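Local coordinates for protein RNA silencing suppressor p19 (Carnation Italian ringspot virus, PDB 6BJV) that suppresses RNA silencing in the plant host by binding short interfering RNAs as a homodimer and selecting them by the length of their duplex, at residues Ala14-Arg18 and Val68-Tyr73; Gly25-Pro29 and Tyr97-Phe102. All coordinates share one frame. Numbering follows the deposited sequence.

Contact 1 and contact 2 are neighbours, with centres 11 Å apart. Their segments alternate along the chain: Gly25-Pro29 falls between the two segments of contact 1, and Val68-Tyr73 between the two of contact 2. They meet directly. Phe70 CG lies 3.5 Å from Pro29 CD, and Phe70 CZ lies 3.3 Å from Thr27 O. Glu17 OE2 lies 3.3 Å from Ser28 CB, and Ala14 N lies 3.3 Å from Ile26 CD1. Contact 1 reaches the bound RNA: Arg18 NH2 is 2.6 Å from OP1 of G2 of chain D. Contact 2 stays back from it, its nearest atom about 11 Å from the nucleic acid.

Contact 1: Ala14-Arg18 and Val68-Tyr73; sequences ANGER and VVFKRY. With nucleotides of chain D.
Ala14-Arg18, running on from helix 7-16, lies against strand 68-75, an edge strand, within this chain, of the four-stranded antiparallel sheet of the p19 fold. Ala14-Gly16 are helical, and Val68-Tyr73 are extended. The CA atoms pair Ala14 with Phe70 (5.7 Å) and Arg18 with Lys71 (6.1 Å). Along the strand, Val68 CG1 comes first, 3.6 Å from Ala14 CB. Val69 O follows, 3.5 Å from the same methyl. The Phe70 ring (chi1 m) receives Ala14 CB over one face, a CH-pi contact 3.9 Å from its centroid. Lys71 N donates to a water at 3.3 Å; that water donates to Ala14 O (2.8 Å) and Glu17 OE1 (3.1 Å). Lys71 O lies 3.4 Å from Arg18 CG. The CA-to-CB bond of Arg72 points away, but chi1 and chi2, both m, fold the guanidinium back. It forms a two-pronged salt bridge with Glu17: NH1 to OE1 3.0 Å, NH2 to OE2 2.6 Å. Arg72 NE is held by Leu32 O. At Tyr73, CB sits 3.8 Å from Arg18 NH2. Arg18 is fully extended, its NE paired with Asp34, and it binds the siRNA backbone: NH2 donates to OP1 of G2 of chain D at 2.6 Å.

Contact 2: Gly25-Pro29 and Tyr97-Phe102; sequences GITSP and YAASRF
Here the loop between helices 7-16 and 39-45 packs on Tyr97-Phe102, which runs on from helix 92-99. Gly25-Pro29 has no regular secondary structure. Ile26 and Thr27 are polyproline II-like, Ser28 is extended and Pro29 (phi/psi -80/-15) turns the chain. Tyr97-Ala99 are helical. Backbone hydrogen bonds run from Arg101 N to Ala98 O and from Phe102 N to Ala99 O, each 3.1 Å. The closest CA pair is Pro29 and Ala98, 5.1 Å apart.

Apolar contacts come first. Ala98 CB points at the loop and sits 3.7 Å from Pro29 CB. Phe102 (chi1 m) brings its ring edge to the loop, with CZ 4.1 Å from Ile26 CG1. Pro29 also touches Phe70, and Phe102 touches Val68, both on strand 68-75, so the contact joins the loop to the sheet too.

On the backbone side, Pro29 N lies 3.5 Å from Ala98 CB. The mixed contacts centre on Thr27, whose CA-to-CB bond points toward Tyr97-Phe102. With chi1 p, its OG1 is 3.2 Å from Arg101 CG and 4.1 Å from Ala98 CA. Its CG2 lies over one face of the Arg101 guanidinium and 4.2 Å from Tyr97 CE2. Thr27 O meets the Phe102 ring edge, 3.6 Å from CZ.

No hydrogen bond crosses between the two segments. The contact therefore rests on van der Waals fit, with OG1 and O of Thr27 facing carbon atoms of Arg101, Ala98 and Phe102.

Contact 1: Ala14-Arg18 and Val68-Tyr73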
ATOM      1  N   ALA A  14      -7.687 -12.758  17.518  1.00 49.03           N
ATOM      2  CA  ALA A  14      -7.206 -12.763  16.141  1.00 43.23           C
ATOM      3  C   ALA A  14      -5.684 -12.712  16.089  1.00 43.39           C
ATOM      4  O   ALA A  14      -5.063 -13.338  15.222  1.00 43.59           O
ATOM      5  CB  ALA A  14      -7.809 -11.588  15.372  1.00 39.01           C
ATOM      6  N   ASN A  15      -5.066 -11.969  17.008  1.00 58.24           N
ATOM      7  CA  ASN A  15      -3.610 -11.907  17.049  1.00 59.50           C
ATOM      8  C   ASN A  15      -3.015 -13.225  17.522  1.00 63.55           C
ATOM      9  O   ASN A  15      -1.940 -13.621  17.059  1.00 64.49           O
ATOM     10  CB  ASN A  15      -3.160 -10.761  17.956  1.00 61.23           C
ATOM     11  CG  ASN A  15      -1.703 -10.392  17.753  1.00 63.06           C
ATOM     12  OD1 ASN A  15      -0.853 -11.257  17.546  1.00 65.60           O
ATOM     13  ND2 ASN A  15      -1.409  -9.098  17.808  1.00 62.43           N
ATOM     14  N   GLY A  16      -3.697 -13.917  18.438  1.00 51.92           N
ATOM     15  CA  GLY A  16      -3.250 -15.229  18.867  1.00 56.15           C
ATOM     16  C   GLY A  16      -3.457 -16.311  17.831  1.00 56.72           C
ATOM     17  O   GLY A  16      -2.830 -17.371  17.923  1.00 60.41           O
ATOM     18  N   GLU A  17      -4.319 -16.066  16.841  1.00 55.72           N
ATOM     19  CA  GLU A  17      -4.550 -17.062  15.801  1.00 60.44           C
ATOM     20  C   GLU A  17      -3.277 -17.357  15.020  1.00 61.41           C
ATOM     21  O   GLU A  17      -3.132 -18.448  14.457  1.00 60.78           O
ATOM     22  CB  GLU A  17      -5.661 -16.589  14.864  1.00 56.77           C
ATOM     23  CG  GLU A  17      -6.050 -17.603  13.793  1.00 58.68           C
ATOM     24  CD  GLU A  17      -5.182 -17.523  12.549  1.00 59.17           C
ATOM     25  OE1 GLU A  17      -4.612 -16.444  12.281  1.00 56.27           O
ATOM     26  OE2 GLU A  17      -5.074 -18.544  11.837  1.00 62.87           O
ATOM     27  N   ARG A  18      -2.347 -16.402  14.974  1.00 53.67           N
ATOM     28  CA  ARG A  18      -1.087 -16.625  14.273  1.00 56.04           C
ATOM     29  C   ARG A  18      -0.329 -17.808  14.862  1.00 61.09           C
ATOM     30  O   ARG A  18       0.307 -18.576  14.131  1.00 64.85           O
ATOM     31  CB  ARG A  18      -0.235 -15.358  14.337  1.00 53.95           C
ATOM     32  CG  ARG A  18       1.107 -15.455  13.634  1.00 56.97           C
ATOM     33  CD  ARG A  18       1.832 -14.121  13.681  1.00 55.06           C
ATOM     34  NE  ARG A  18       3.124 -14.162  13.004  1.00 58.49           N
ATOM     35  CZ  ARG A  18       3.949 -13.125  12.899  1.00 58.26           C
ATOM     36  NH1 ARG A  18       3.620 -11.953  13.429  1.00 54.70           N
ATOM     37  NH2 ARG A  18       5.104 -13.257  12.265  1.00 62.22           N
ATOM     38  N   VAL A  68      -9.575  -6.036  13.960  1.00 49.50           N
ATOM     39  CA  VAL A  68      -9.394  -7.481  14.027  1.00 49.15           C
ATOM     40  C   VAL A  68      -8.327  -7.836  12.996  1.00 45.12           C
ATOM     41  O   VAL A  68      -8.616  -7.977  11.804  1.00 44.78           O
ATOM     42  CB  VAL A  68     -10.706  -8.228  13.769  1.00 51.93           C
ATOM     43  CG1 VAL A  68     -10.529  -9.718  14.014  1.00 52.71           C
ATOM     44  CG2 VAL A  68     -11.822  -7.667  14.644  1.00 56.34           C
ATOM     45  N   VAL A  69      -7.087  -7.996  13.455  1.00 42.14           N
ATOM     46  CA  VAL A  69      -5.923  -8.086  12.581  1.00 38.60           C
ATOM     47  C   VAL A  69      -5.356  -9.497  12.642  1.00 38.17           C
ATOM     48  O   VAL A  69      -5.144 -10.044  13.731  1.00 39.89           O
ATOM     49  CB  VAL A  69      -4.855  -7.050  12.973  1.00 37.39           C
ATOM     50  CG1 VAL A  69      -3.642  -7.149  12.056  1.00 35.10           C
ATOM     51  CG2 VAL A  69      -5.450  -5.642  12.930  1.00 38.11           C
ATOM     52  N   PHE A  70      -5.108 -10.078  11.471  1.00 39.96           N
ATOM     53  CA  PHE A  70      -4.449 -11.367  11.334  1.00 39.48           C
ATOM     54  C   PHE A  70      -3.102 -11.174  10.648  1.00 37.17           C
ATOM     55  O   PHE A  70      -2.919 -10.240   9.862  1.00 36.25           O
ATOM     56  CB  PHE A  70      -5.302 -12.344  10.520  1.00 40.90           C
ATOM     57  CG  PHE A  70      -6.657 -12.610  11.109  1.00 44.26           C
ATOM     58  CD1 PHE A  70      -7.709 -11.738  10.883  1.00 45.63           C
ATOM     59  CD2 PHE A  70      -6.884 -13.740  11.877  1.00 46.92           C
ATOM     60  CE1 PHE A  70      -8.961 -11.986  11.420  1.00 49.66           C
ATOM     61  CE2 PHE A  70      -8.131 -13.992  12.416  1.00 51.54           C
ATOM     62  CZ  PHE A  70      -9.171 -13.114  12.187  1.00 53.06           C
ATOM     63  N   LYS A  71      -2.158 -12.067  10.943  1.00 49.58           N
ATOM     64  CA  LYS A  71      -0.804 -11.941  10.423  1.00 48.40           C
ATOM     65  C   LYS A  71      -0.215 -13.309  10.116  1.00 48.57           C
ATOM     66  O   LYS A  71      -0.438 -14.274  10.851  1.00 49.40           O
ATOM     67  CB  LYS A  71       0.095 -11.195  11.415  1.00 48.04           C
ATOM     68  CG  LYS A  71      -0.054  -9.686  11.345  1.00 47.66           C
ATOM     69  CD  LYS A  71       0.594  -8.990  12.525  1.00 47.45           C
ATOM     70  CE  LYS A  71       0.430  -7.484  12.419  1.00 47.31           C
ATOM     71  NZ  LYS A  71       0.898  -6.783  13.641  1.00 49.37           N
ATOM     72  N   ARG A  72       0.543 -13.376   9.022  1.00 46.27           N
ATOM     73  CA  ARG A  72       1.232 -14.589   8.612  1.00 47.28           C
ATOM     74  C   ARG A  72       2.640 -14.245   8.154  1.00 48.78           C
ATOM     75  O   ARG A  72       2.883 -13.174   7.592  1.00 49.06           O
ATOM     76  CB  ARG A  72       0.496 -15.312   7.473  1.00 47.87           C
ATOM     77  CG  ARG A  72      -0.653 -16.197   7.912  1.00 48.33           C
ATOM     78  CD  ARG A  72      -0.165 -17.384   8.721  1.00 50.52           C
ATOM     79  NE  ARG A  72      -1.251 -18.300   9.054  1.00 53.87           N
ATOM     80  CZ  ARG A  72      -2.188 -18.047   9.961  1.00 54.75           C
ATOM     81  NH1 ARG A  72      -2.183 -16.897  10.625  1.00 52.74           N
ATOM     82  NH2 ARG A  72      -3.136 -18.942  10.200  1.00 57.98           N
ATOM     83  N   TYR A  73       3.565 -15.170   8.401  1.00 48.38           N
ATOM     84  CA  TYR A  73       4.916 -15.112   7.851  1.00 50.47           C
ATOM     85  C   TYR A  73       5.166 -16.429   7.132  1.00 51.92           C
ATOM     86  O   TYR A  73       5.243 -17.482   7.772  1.00 52.51           O
ATOM     87  CB  TYR A  73       5.962 -14.876   8.941  1.00 50.77           C
ATOM     88  CG  TYR A  73       7.353 -14.623   8.402  1.00 52.87           C
ATOM     89  CD1 TYR A  73       8.116 -15.659   7.877  1.00 54.36           C
ATOM     90  CD2 TYR A  73       7.906 -13.350   8.421  1.00 53.47           C
ATOM     91  CE1 TYR A  73       9.386 -15.433   7.382  1.00 55.94           C
ATOM     92  CE2 TYR A  73       9.176 -13.114   7.930  1.00 54.89           C
ATOM     93  CZ  TYR A  73       9.912 -14.159   7.413  1.00 56.07           C
ATOM     94  OH  TYR A  73      11.176 -13.932   6.922  1.00 57.79           O
TER
ATOM     95  P     G D   2       7.885 -10.959  13.219  1.00 54.33           P
ATOM     96  OP1   G D   2       6.483 -11.094  12.753  1.00 54.53           O
ATOM     97  OP2   G D   2       8.573  -9.649  13.091  1.00 55.65           O
ATOM     98  O5'   G D   2       7.922 -11.402  14.749  1.00 53.74           O
ATOM     99  C5'   G D   2       7.349 -12.634  15.161  1.00 53.05           C
ATOM    100  C4'   G D   2       7.451 -12.820  16.653  1.00 54.19           C
ATOM    101  O4'   G D   2       8.839 -13.006  17.038  1.00 54.32           O
ATOM    102  C3'   G D   2       6.996 -11.646  17.504  1.00 55.61           C
ATOM    103  O3'   G D   2       5.588 -11.561  17.634  1.00 56.90           O
ATOM    104  C2'   G D   2       7.725 -11.895  18.816  1.00 57.66           C
ATOM    105  O2'   G D   2       7.082 -12.902  19.584  1.00 59.93           O
ATOM    106  C1'   G D   2       9.061 -12.439  18.313  1.00 55.98           C
ATOM    107  N9    G D   2      10.076 -11.377  18.193  1.00 55.84           N
ATOM    108  C8    G D   2      10.533 -10.771  17.047  1.00 54.97           C
ATOM    109  N7    G D   2      11.438  -9.859  17.277  1.00 55.78           N
ATOM    110  C5    G D   2      11.584  -9.861  18.657  1.00 57.06           C
ATOM    111  C6    G D   2      12.426  -9.086  19.495  1.00 58.43           C
ATOM    112  O6    G D   2      13.237  -8.208  19.172  1.00 58.78           O
ATOM    113  N1    G D   2      12.252  -9.415  20.837  1.00 60.14           N
ATOM    114  C2    G D   2      11.383 -10.368  21.311  1.00 61.62           C
ATOM    115  N2    G D   2      11.356 -10.545  22.639  1.00 64.59           N
ATOM    116  N3    G D   2      10.595 -11.099  20.540  1.00 60.12           N
ATOM    117  C4    G D   2      10.748 -10.792  19.236  1.00 57.28           C
TER
HETATM  118  O   HOH W   1      -3.070 -14.004  13.417  1.00 18.89           O

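Contact 2: Gly25-Pro29 and Tyr97-Phe102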
ATOM      1  N   GLY A  25     -11.452 -21.404  17.655  1.00 84.06           N
ATOM      2  CA  GLY A  25     -12.575 -21.364  16.747  1.00 84.25           C
ATOM      3  C   GLY A  25     -12.632 -20.101  15.921  1.00 76.15           C
ATOM      4  O   GLY A  25     -13.475 -20.003  15.021  1.00 75.92           O
ATOM      5  N   ILE A  26     -11.746 -19.146  16.191  1.00 89.22           N
ATOM      6  CA  ILE A  26     -11.758 -17.872  15.484  1.00 82.72           C
ATOM      7  C   ILE A  26     -11.412 -18.117  14.021  1.00 80.73           C
ATOM      8  O   ILE A  26     -10.341 -18.643  13.698  1.00 80.37           O
ATOM      9  CB  ILE A  26     -10.791 -16.872  16.137  1.00 77.93           C
ATOM     10  CG1 ILE A  26     -10.893 -15.513  15.448  1.00 72.00           C
ATOM     11  CG2 ILE A  26      -9.348 -17.387  16.111  1.00 77.78           C
ATOM     12  CD1 ILE A  26     -10.289 -14.383  16.250  1.00 67.68           C
ATOM     13  N   THR A  27     -12.326 -17.745  13.133  1.00 60.76           N
ATOM     14  CA  THR A  27     -12.111 -17.942  11.707  1.00 59.34           C
ATOM     15  C   THR A  27     -11.004 -17.018  11.218  1.00 57.48           C
ATOM     16  O   THR A  27     -10.990 -15.825  11.536  1.00 49.35           O
ATOM     17  CB  THR A  27     -13.399 -17.672  10.932  1.00 60.18           C
ATOM     18  OG1 THR A  27     -13.717 -16.277  11.009  1.00 55.92           O
ATOM     19  CG2 THR A  27     -14.558 -18.493  11.497  1.00 66.58           C
ATOM     20  N   SER A  28     -10.074 -17.572  10.445  1.00 53.99           N
ATOM     21  CA  SER A  28      -8.989 -16.789   9.882  1.00 49.80           C
ATOM     22  C   SER A  28      -9.174 -16.626   8.376  1.00 49.51           C
ATOM     23  O   SER A  28      -9.785 -17.480   7.725  1.00 53.14           O
ATOM     24  CB  SER A  28      -7.631 -17.449  10.150  1.00 51.36           C
ATOM     25  OG  SER A  28      -6.586 -16.729   9.520  1.00 48.30           O
ATOM     26  N   PRO A  29      -8.669 -15.535   7.791  1.00 39.65           N
ATOM     27  CA  PRO A  29      -8.700 -15.404   6.327  1.00 43.17           C
ATOM     28  C   PRO A  29      -7.607 -16.182   5.613  1.00 48.27           C
ATOM     29  O   PRO A  29      -7.705 -16.369   4.393  1.00 50.95           O
ATOM     30  CB  PRO A  29      -8.525 -13.896   6.110  1.00 42.09           C
ATOM     31  CG  PRO A  29      -7.742 -13.441   7.293  1.00 39.14           C
ATOM     32  CD  PRO A  29      -8.176 -14.309   8.444  1.00 37.96           C
ATOM     33  N   TYR A  97     -15.191 -14.840   3.593  1.00 77.96           N
ATOM     34  CA  TYR A  97     -15.693 -15.695   4.664  1.00 77.87           C
ATOM     35  C   TYR A  97     -15.275 -15.158   6.028  1.00 76.48           C
ATOM     36  O   TYR A  97     -16.108 -14.990   6.927  1.00 77.57           O
ATOM     37  CB  TYR A  97     -15.182 -17.122   4.456  1.00 77.66           C
ATOM     38  CG  TYR A  97     -15.690 -18.128   5.461  1.00 81.02           C
ATOM     39  CD1 TYR A  97     -16.924 -18.743   5.294  1.00 87.62           C
ATOM     40  CD2 TYR A  97     -14.927 -18.481   6.567  1.00 79.54           C
ATOM     41  CE1 TYR A  97     -17.390 -19.670   6.206  1.00 91.66           C
ATOM     42  CE2 TYR A  97     -15.383 -19.407   7.485  1.00 83.51           C
ATOM     43  CZ  TYR A  97     -16.613 -20.000   7.297  1.00 89.37           C
ATOM     44  OH  TYR A  97     -17.073 -20.922   8.209  1.00 93.78           O
ATOM     45  N   ALA A  98     -13.981 -14.877   6.198  1.00 59.62           N
ATOM     46  CA  ALA A  98     -13.508 -14.311   7.458  1.00 57.71           C
ATOM     47  C   ALA A  98     -14.061 -12.907   7.671  1.00 58.78           C
ATOM     48  O   ALA A  98     -14.376 -12.522   8.802  1.00 57.98           O
ATOM     49  CB  ALA A  98     -11.980 -14.298   7.485  1.00 55.66           C
ATOM     50  N   ALA A  99     -14.190 -12.130   6.593  1.00 56.96           N
ATOM     51  CA  ALA A  99     -14.706 -10.771   6.718  1.00 59.00           C
ATOM     52  C   ALA A  99     -16.138 -10.773   7.237  1.00 60.79           C
ATOM     53  O   ALA A  99     -16.501  -9.949   8.086  1.00 60.97           O
ATOM     54  CB  ALA A  99     -14.625 -10.057   5.370  1.00 60.43           C
ATOM     55  N   SER A 100     -16.964 -11.697   6.744  1.00 77.45           N
ATOM     56  CA  SER A 100     -18.352 -11.791   7.181  1.00 79.63           C
ATOM     57  C   SER A 100     -18.486 -12.049   8.675  1.00 77.73           C
ATOM     58  O   SER A 100     -19.596 -11.937   9.209  1.00 79.44           O
ATOM     59  CB  SER A 100     -19.061 -12.905   6.406  1.00 80.79           C
ATOM     60  OG  SER A 100     -18.981 -12.689   5.009  1.00 82.05           O
ATOM     61  N   ARG A 101     -17.395 -12.385   9.359  1.00 66.54           N
ATOM     62  CA  ARG A 101     -17.441 -12.742  10.768  1.00 68.03           C
ATOM     63  C   ARG A 101     -17.199 -11.559  11.697  1.00 66.28           C
ATOM     64  O   ARG A 101     -17.495 -11.661  12.893  1.00 68.72           O
ATOM     65  CB  ARG A 101     -16.400 -13.830  11.056  1.00 66.42           C
ATOM     66  CG  ARG A 101     -16.538 -15.066  10.174  1.00 68.64           C
ATOM     67  CD  ARG A 101     -17.303 -16.166  10.880  1.00 74.19           C
ATOM     68  NE  ARG A 101     -17.789 -17.190   9.957  1.00 77.88           N
ATOM     69  CZ  ARG A 101     -18.167 -18.413  10.316  1.00 83.87           C
ATOM     70  NH1 ARG A 101     -18.101 -18.795  11.584  1.00 85.66           N
ATOM     71  NH2 ARG A 101     -18.604 -19.267   9.401  1.00 87.57           N
ATOM     72  N   PHE A 102     -16.669 -10.445  11.185  1.00 58.65           N
ATOM     73  CA  PHE A 102     -16.319  -9.307  12.025  1.00 57.24           C
ATOM     74  C   PHE A 102     -16.837  -7.981  11.475  1.00 58.71           C
ATOM     75  O   PHE A 102     -16.476  -6.924  12.005  1.00 59.09           O
ATOM     76  CB  PHE A 102     -14.798  -9.222  12.203  1.00 55.13           C
ATOM     77  CG  PHE A 102     -14.137 -10.553  12.423  1.00 54.94           C
ATOM     78  CD1 PHE A 102     -14.153 -11.155  13.670  1.00 58.20           C
ATOM     79  CD2 PHE A 102     -13.493 -11.199  11.382  1.00 55.90           C
ATOM     80  CE1 PHE A 102     -13.542 -12.379  13.873  1.00 59.88           C
ATOM     81  CE2 PHE A 102     -12.881 -12.421  11.577  1.00 55.78           C
ATOM     82  CZ  PHE A 102     -12.905 -13.012  12.824  1.00 58.23           C
TER